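Local coordinates for uncharacterized protein (Porphyromonas gingivalis, PDB 1ZBS) that is of unknown function but probably acts as an N-acetylglucosamine kinase of the sugar kinase, heat-shock protein 70 and actin superfamily, at residues A[39-44]-A[75-80]; A[80-85]-A[92-97]. One frame throughout, in Å; residues are numbered along the deposited sequence.

Contact 1: A[39-44]-A[75-80]; sequences NEIDTA and APMLNE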
# COMPACT_ATOMS: atom_id res chain seq x y z
N ASN A 39 -13.56 14.32 22.10
CA ASN A 39 -12.64 14.54 23.21
C ASN A 39 -11.19 14.09 23.02
O ASN A 39 -10.29 14.55 23.74
CB ASN A 39 -13.22 13.95 24.52
CG ASN A 39 -13.45 12.45 24.45
OD1 ASN A 39 -12.51 11.66 24.31
ND2 ASN A 39 -14.72 12.04 24.54
N GLU A 40 -10.93 13.20 22.07
CA GLU A 40 -9.55 12.77 21.86
C GLU A 40 -8.78 13.91 21.19
O GLU A 40 -7.56 13.85 21.06
CB GLU A 40 -9.48 11.49 21.01
CG GLU A 40 -9.55 11.70 19.52
CD GLU A 40 -9.13 10.46 18.76
OE1 GLU A 40 -7.97 10.01 18.95
OE2 GLU A 40 -9.96 9.92 17.97
N ILE A 41 -9.51 14.94 20.76
CA ILE A 41 -8.90 16.12 20.14
C ILE A 41 -9.20 17.31 21.04
O ILE A 41 -8.59 18.38 20.93
CB ILE A 41 -9.48 16.40 18.72
CG1 ILE A 41 -8.66 17.52 18.05
CG2 ILE A 41 -10.94 16.86 18.81
CD1 ILE A 41 -7.15 17.27 18.11
N ASP A 42 -10.17 17.12 21.94
CA ASP A 42 -10.59 18.15 22.89
C ASP A 42 -9.50 18.25 23.95
O ASP A 42 -9.46 19.20 24.74
CB ASP A 42 -11.90 17.72 23.56
CG ASP A 42 -12.80 18.89 23.88
OD1 ASP A 42 -13.28 19.56 22.93
OD2 ASP A 42 -13.03 19.14 25.08
N THR A 43 -8.63 17.25 23.96
CA THR A 43 -7.53 17.20 24.91
C THR A 43 -6.31 17.90 24.34
O THR A 43 -5.58 18.59 25.06
CB THR A 43 -7.18 15.75 25.27
OG1 THR A 43 -5.80 15.67 25.67
CG2 THR A 43 -7.42 14.83 24.07
N ALA A 44 -6.09 17.72 23.04
CA ALA A 44 -4.95 18.35 22.37
C ALA A 44 -5.13 19.86 22.33
O ALA A 44 -4.17 20.62 22.43
CB ALA A 44 -4.81 17.79 20.96
N ALA A 75 -16.39 18.97 9.91
CA ALA A 75 -15.79 20.26 10.21
C ALA A 75 -16.49 20.91 11.41
O ALA A 75 -15.84 21.42 12.32
CB ALA A 75 -15.87 21.18 8.99
N PRO A 76 -17.84 20.90 11.42
CA PRO A 76 -18.60 21.50 12.52
C PRO A 76 -18.33 20.88 13.89
O PRO A 76 -18.85 21.34 14.90
CB PRO A 76 -20.05 21.31 12.09
CG PRO A 76 -20.00 20.05 11.29
CD PRO A 76 -18.76 20.27 10.45
N MSE A 77 -17.51 19.84 13.92
CA MSE A 77 -17.19 19.18 15.17
C MSE A 77 -15.97 19.88 15.78
O MSE A 77 -15.95 20.18 16.97
CB MSE A 77 -16.92 17.69 14.90
CG MSE A 77 -16.70 16.84 16.14
SE MSE A 77 -14.92 17.02 16.88
CE MSE A 77 -14.08 15.49 16.03
N LEU A 78 -14.97 20.14 14.95
CA LEU A 78 -13.77 20.82 15.43
C LEU A 78 -14.14 22.26 15.75
O LEU A 78 -13.53 22.89 16.61
CB LEU A 78 -12.68 20.78 14.36
CG LEU A 78 -11.33 21.40 14.73
CD1 LEU A 78 -10.81 20.84 16.04
CD2 LEU A 78 -10.36 21.11 13.59
N ASN A 79 -15.14 22.77 15.05
CA ASN A 79 -15.61 24.13 15.25
C ASN A 79 -16.15 24.25 16.68
O ASN A 79 -15.93 25.25 17.36
CB ASN A 79 -16.70 24.47 14.23
CG ASN A 79 -17.18 25.91 14.33
OD1 ASN A 79 -17.66 26.35 15.38
ND2 ASN A 79 -17.05 26.66 13.24
N GLU A 80 -16.85 23.21 17.13
CA GLU A 80 -17.41 23.20 18.48
C GLU A 80 -16.31 23.09 19.53
O GLU A 80 -16.36 23.76 20.56
CB GLU A 80 -18.38 22.03 18.65
CG GLU A 80 -19.62 22.13 17.78
CD GLU A 80 -20.60 21.01 18.04
OE1 GLU A 80 -21.02 20.84 19.21
OE2 GLU A 80 -20.95 20.28 17.08
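I41 reaches from helix 38-53 toward helix 75-85 and meets two side chains there, each with a different branch. Its CG2 methyl lies 4.4 Å from CE of the selenomethionine M77, and its CG1 lies 4.4 Å from CD1 of L78. Both are apolar contacts at relaxed spacing. A beta-branched residue suits this place because its two arms part at CB and can serve two neighbours at once. M77 spans the gap with its long, unbranched chain: CG stands anti to the backbone N (chi1 -174°), and the selenium and CE then carry the tip to I41. L78, by contrast, offers one prong of its fork. The buried I41 and L78 both also touch I31 in the loop before the first helix, which adds a fourth apolar side chain to the cluster.

Charged groups keep to the margin. E80 forms a salt bridge with R38, tying the two helices by charge, while D42 pairs with R46 within its own helix.

No hydrogen bond joins the two segments: this is apolar helix-helix packing within the layer covering one side of the N-terminal five-stranded sheet, whose 3-2-1-4-5 strand order is consistent with the actin-like (ASKHA) nucleotide-binding fold.

Contact 2: A[80-85]-A[92-97]; sequences EALDSM and IEVAGD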
# COMPACT_ATOMS: atom_id res chain seq x y z
N GLU A 80 -16.85 23.21 17.13
CA GLU A 80 -17.41 23.20 18.48
C GLU A 80 -16.31 23.09 19.53
O GLU A 80 -16.36 23.76 20.56
CB GLU A 80 -18.38 22.03 18.65
CG GLU A 80 -19.62 22.13 17.78
CD GLU A 80 -20.60 21.01 18.04
OE1 GLU A 80 -21.02 20.84 19.21
OE2 GLU A 80 -20.95 20.28 17.08
N ALA A 81 -15.33 22.24 19.25
CA ALA A 81 -14.19 22.03 20.15
C ALA A 81 -13.39 23.32 20.29
O ALA A 81 -13.02 23.71 21.40
CB ALA A 81 -13.30 20.91 19.61
N LEU A 82 -13.11 23.96 19.16
CA LEU A 82 -12.37 25.21 19.15
C LEU A 82 -13.17 26.29 19.86
O LEU A 82 -12.64 27.04 20.68
CB LEU A 82 -12.10 25.66 17.71
CG LEU A 82 -11.02 24.92 16.92
CD1 LEU A 82 -11.17 25.24 15.44
CD2 LEU A 82 -9.63 25.31 17.42
N ASP A 83 -14.46 26.35 19.55
CA ASP A 83 -15.33 27.33 20.16
C ASP A 83 -15.35 27.19 21.69
O ASP A 83 -15.61 28.16 22.40
CB ASP A 83 -16.74 27.22 19.58
CG ASP A 83 -17.63 28.38 20.00
OD1 ASP A 83 -18.18 28.32 21.12
OD2 ASP A 83 -17.77 29.34 19.21
N SER A 84 -15.07 26.00 22.20
CA SER A 84 -15.04 25.78 23.64
C SER A 84 -13.67 26.19 24.17
O SER A 84 -13.50 26.47 25.36
CB SER A 84 -15.32 24.31 23.98
OG SER A 84 -16.67 23.97 23.69
N MSE A 85 -12.69 26.24 23.28
CA MSE A 85 -11.35 26.66 23.67
C MSE A 85 -11.41 28.16 23.94
O MSE A 85 -10.98 28.63 24.99
CB MSE A 85 -10.35 26.35 22.55
CG MSE A 85 -8.95 26.85 22.83
SE MSE A 85 -7.65 26.07 21.64
CE MSE A 85 -7.87 27.25 20.13
N ILE A 92 -15.29 31.70 14.04
CA ILE A 92 -14.54 30.45 13.98
C ILE A 92 -14.89 29.67 12.72
O ILE A 92 -15.99 29.12 12.61
CB ILE A 92 -14.83 29.58 15.21
CG1 ILE A 92 -14.38 28.15 14.95
CG2 ILE A 92 -16.31 29.66 15.56
CD1 ILE A 92 -12.91 28.03 14.66
N GLU A 93 -13.95 29.63 11.79
CA GLU A 93 -14.14 28.93 10.52
C GLU A 93 -13.18 27.75 10.35
O GLU A 93 -11.97 27.89 10.55
CB GLU A 93 -13.95 29.91 9.36
CG GLU A 93 -15.03 30.99 9.24
CD GLU A 93 -14.78 31.93 8.08
OE1 GLU A 93 -14.52 31.43 6.96
OE2 GLU A 93 -14.85 33.16 8.27
N VAL A 94 -13.72 26.60 9.98
CA VAL A 94 -12.92 25.39 9.78
C VAL A 94 -13.05 24.95 8.34
O VAL A 94 -14.16 24.79 7.83
CB VAL A 94 -13.39 24.25 10.70
CG1 VAL A 94 -12.32 23.18 10.80
CG2 VAL A 94 -13.72 24.80 12.08
N ALA A 95 -11.91 24.77 7.67
CA ALA A 95 -11.90 24.37 6.27
C ALA A 95 -10.77 23.38 5.99
O ALA A 95 -9.86 23.23 6.79
CB ALA A 95 -11.75 25.60 5.38
N GLY A 96 -10.86 22.71 4.85
CA GLY A 96 -9.84 21.74 4.48
C GLY A 96 -8.48 22.35 4.19
O GLY A 96 -8.38 23.55 3.90
N ASP A 97 -7.44 21.53 4.28
CA ASP A 97 -6.09 22.00 4.03
C ASP A 97 -5.84 22.34 2.56
O ASP A 97 -4.98 23.16 2.24
CB ASP A 97 -5.06 20.98 4.51
CG ASP A 97 -5.26 19.59 3.90
OD1 ASP A 97 -4.30 18.79 3.95
OD2 ASP A 97 -6.36 19.30 3.37
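L82, on the face of helix 75-85 turned to the sheet, presses its CD1 against CD1 of I92 at 3.4 Å, closer than two methyl groups usually come. The I92 methyl also lies 3.9 Å from L82 CB, so it sits against the root of the leucine as well as one prong. In I92 the CG1 arm is anti to the backbone N (chi1 163°), which sends CD1 to the helix and leaves CG2 to face another neighbour. Two residues along the strand, V94 adds its CG2, 4.2 Å from L82 CD1, a more relaxed contact. Branched aliphatics suit this layer: I92 and V94 favour the extended backbone, and leucine is at home in a helix.

The 80-85 segment runs roughly antiparallel to strand 92-95, 147° between their directions, the axes 9.0 Å apart at closest approach, as expected of a beta-alpha-beta crossover: strand 62-67 leads into helix 75-85, which returns the chain to strand 91-95, parallel to the first and at the sheet edge within this chain. E93 points from the strand away from that helix and touches Y64 of strand 62-67.

Toward solvent the packing thins. Partly exposed D83 brings only its carboxylate OD2 to I92 CG2, at 3.9 Å, a contact without a hydrogen bond. Beyond it, exposed S84 turns back on its own helix, its OG donating to the carbonyl O of E80 over 3.2 Å.

Helix 75-85 serves both contacts, and the segments of both include E80, though it touches nothing across either. Contact 1 holds its side to helix 38-53; contact 2 holds another face to the edge strand 91-95, so one helix joins a neighbour in its own layer to the adjoining sheet. Contact 1 is the more buried yet buries less area, 102 Å² against 153 Å², and uses a long methionine chain (present as selenomethionine) beside branched residues, where contact 2 uses compact branched side chains, with a carboxylate at its partly exposed margin. Neither has a hydrogen bond between its segments. The two adjoin, their centres 8 Å apart: L78 touches V94, and N79 ND2 makes a weak hydrogen bond to I92 O.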